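Local atomic coordinates of DUF1893 domain-containing protein (Thermotoga maritima, PDB entry 1VK9), a protein that is of unknown function but has a cytidine deaminase-like fold and binds zinc ions. Residues P95-K98 with L99-Y103. Sequence-based numbering, arbitrary orientation.
Sequences PALK and LMNEY. With ZN (zinc ion), chain B.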
ATOM      1  N   PRO A  95       9.731  -8.190   2.788  1.00 29.61           N
ATOM      2  CA  PRO A  95      10.231  -7.339   1.715  1.00 29.03           C
ATOM      3  C   PRO A  95       9.572  -5.975   1.726  1.00 31.05           C
ATOM      4  O   PRO A  95      10.283  -4.978   1.610  1.00 32.89           O
ATOM      5  CB  PRO A  95       9.857  -8.118   0.459  1.00 29.74           C
ATOM      6  CG  PRO A  95       9.891  -9.552   0.884  1.00 28.85           C
ATOM      7  CD  PRO A  95       9.275  -9.491   2.252  1.00 31.82           C
ATOM      8  N   ALA A  96       8.255  -5.927   1.899  1.00 32.10           N
ATOM      9  CA  ALA A  96       7.541  -4.659   1.926  1.00 31.70           C
ATOM     10  C   ALA A  96       8.006  -3.810   3.104  1.00 31.46           C
ATOM     11  O   ALA A  96       8.369  -2.647   2.924  1.00 36.10           O
ATOM     12  CB  ALA A  96       6.025  -4.868   1.940  1.00 30.27           C
ATOM     13  N   LEU A  97       8.059  -4.394   4.286  1.00 28.47           N
ATOM     14  CA  LEU A  97       8.478  -3.651   5.466  1.00 28.83           C
ATOM     15  C   LEU A  97       9.871  -3.048   5.258  1.00 28.87           C
ATOM     16  O   LEU A  97      10.115  -1.887   5.596  1.00 29.18           O
ATOM     17  CB  LEU A  97       8.432  -4.564   6.707  1.00 28.48           C
ATOM     18  CG  LEU A  97       8.858  -4.087   8.104  1.00 31.96           C
ATOM     19  CD1 LEU A  97       8.212  -4.981   9.141  1.00 37.33           C
ATOM     20  CD2 LEU A  97      10.380  -4.138   8.294  1.00 26.99           C
ATOM     21  N   LYS A  98      10.777  -3.839   4.692  1.00 28.99           N
ATOM     22  CA  LYS A  98      12.171  -3.434   4.510  1.00 30.43           C
ATOM     23  C   LYS A  98      12.216  -2.225   3.594  1.00 32.68           C
ATOM     24  O   LYS A  98      12.989  -1.285   3.828  1.00 34.22           O
ATOM     25  CB  LYS A  98      12.953  -4.565   3.853  1.00 28.96           C
ATOM     26  CG  LYS A  98      14.001  -5.180   4.693  1.00 35.02           C
ATOM     27  CD  LYS A  98      13.584  -6.544   5.189  1.00 41.04           C
ATOM     28  CE  LYS A  98      14.672  -7.574   4.941  1.00 50.92           C
ATOM     29  NZ  LYS A  98      14.907  -7.707   3.470  1.00 52.76           N
ATOM     30  N   LEU A  99      11.360  -2.261   2.565  1.00 33.36           N
ATOM     31  CA  LEU A  99      11.308  -1.245   1.523  1.00 33.18           C
ATOM     32  C   LEU A  99      10.807   0.069   2.074  1.00 34.36           C
ATOM     33  O   LEU A  99      11.410   1.120   1.836  1.00 36.25           O
ATOM     34  CB  LEU A  99      10.421  -1.685   0.360  1.00 31.93           C
ATOM     35  CG  LEU A  99      10.449  -0.824  -0.906  1.00 28.63           C
ATOM     36  CD1 LEU A  99      11.829  -0.767  -1.543  1.00 19.38           C
ATOM     37  CD2 LEU A  99       9.459  -1.418  -1.881  1.00 32.80           C
HETATM   38  N   MSE A 100       9.710   0.002   2.818  1.00 32.27           N
HETATM   39  CA  MSE A 100       9.117   1.200   3.379  1.00 32.54           C
HETATM   40  C   MSE A 100      10.009   1.867   4.395  1.00 31.11           C
HETATM   41  O   MSE A 100      10.013   3.091   4.465  1.00 31.00           O
HETATM   42  CB  MSE A 100       7.764   0.874   3.975  1.00 35.98           C
HETATM   43  CG  MSE A 100       6.946   0.137   2.974  1.00 46.90           C
HETATM   44 SE   MSE A 100       5.132   0.702   2.868  1.00 72.58          SE
HETATM   45  CE  MSE A 100       4.451  -0.277   4.379  1.00 64.15           C
ATOM     46  N   ASN A 101      10.781   1.082   5.156  1.00 27.95           N
ATOM     47  CA  ASN A 101      11.804   1.681   5.988  1.00 29.13           C
ATOM     48  C   ASN A 101      12.890   2.377   5.191  1.00 28.64           C
ATOM     49  O   ASN A 101      13.320   3.448   5.567  1.00 28.93           O
ATOM     50  CB  ASN A 101      12.409   0.698   6.990  1.00 32.22           C
ATOM     51  CG  ASN A 101      11.409   0.277   8.061  1.00 41.59           C
ATOM     52  OD1 ASN A 101      10.623   1.099   8.568  1.00 45.18           O
ATOM     53  ND2 ASN A 101      11.396  -1.021   8.380  1.00 52.25           N
ATOM     54  N   GLU A 102      13.325   1.788   4.077  1.00 27.58           N
ATOM     55  CA  GLU A 102      14.368   2.410   3.277  1.00 24.28           C
ATOM     56  C   GLU A 102      13.875   3.797   2.820  1.00 25.49           C
ATOM     57  O   GLU A 102      14.670   4.756   2.673  1.00 23.93           O
ATOM     58  CB  GLU A 102      14.717   1.513   2.075  1.00 23.16           C
ATOM     59  CG  GLU A 102      15.739   2.110   1.106  1.00 22.23           C
ATOM     60  CD  GLU A 102      15.916   1.335  -0.184  1.00 22.23           C
ATOM     61  OE1 GLU A 102      15.140   0.415  -0.458  1.00 27.45           O
ATOM     62  OE2 GLU A 102      16.860   1.625  -0.943  1.00 28.05           O
ATOM     63  N   TYR A 103      12.558   3.897   2.612  1.00 23.56           N
ATOM     64  CA  TYR A 103      11.999   5.077   2.010  1.00 24.84           C
ATOM     65  C   TYR A 103      11.439   6.033   3.035  1.00 26.67           C
ATOM     66  O   TYR A 103      10.859   7.040   2.669  1.00 31.25           O
ATOM     67  CB  TYR A 103      10.977   4.699   0.926  1.00 25.76           C
ATOM     68  CG  TYR A 103      11.690   4.357  -0.355  1.00 28.17           C
ATOM     69  CD1 TYR A 103      12.268   3.098  -0.532  1.00 28.31           C
ATOM     70  CD2 TYR A 103      11.860   5.313  -1.361  1.00 23.58           C
ATOM     71  CE1 TYR A 103      12.968   2.790  -1.696  1.00 29.93           C
ATOM     72  CE2 TYR A 103      12.557   5.014  -2.534  1.00 17.06           C
ATOM     73  CZ  TYR A 103      13.108   3.759  -2.687  1.00 22.00           C
ATOM     74  OH  TYR A 103      13.797   3.454  -3.819  1.00 25.98           O
TER
HETATM   75 ZN    ZN B 140      16.049  -0.235  -2.327  0.50 51.81          ZN
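L97 and N101, one turn apart on the same helix, lay their side chains against each other at an angle, with CD2 of L97 beside ND2 of N101 at 3.3 Å. The helix, residues 94-102, is the connection of a beta-alpha-beta unit between strands 86-93 and 107-109 in the cytidine deaminase-like fold. Four successive i to i+4 bonds hold it here. The straightest are those from N of M100 to O of A96 (3.0 Å, 168° at the hydrogen) and from N of N101 to O of L97 (3.1 Å). P95 suits the first turn, where the backbone N has no i-4 carbonyl within the helix to bond to, while its own O accepts N of L99.

In N101 the amide carbon CG lies beside the backbone N (chi1 -68°), which turns the group back toward the preceding turn and sets ND2 3.2 Å from O of L97, at an angle too poor for a hydrogen bond. L97 packs on F107 and Y109 of strand 107-109; the polar amide of N101 suits an exposed position, although its side chain also touches F107.

The buried residues A96, L99 and M100 are apolar. CG of M100, a selenomethionine, lies beside O of A96, and its flexible chain packs on F107, I87 and I92. Small A96 and branched L99 face helix 73-82 instead, A96 meeting A76, and L99 meeting S77 and L80.

E102 is in the last turn of the helix, its N bonded to O of K98. With CG anti to the backbone N (chi1 176°) and the chain extended beyond, its carboxylate reaches well clear of the helix and binds a zinc ion through both oxygens, OE1 at 2.2 Å and OE2 at 2.5 Å.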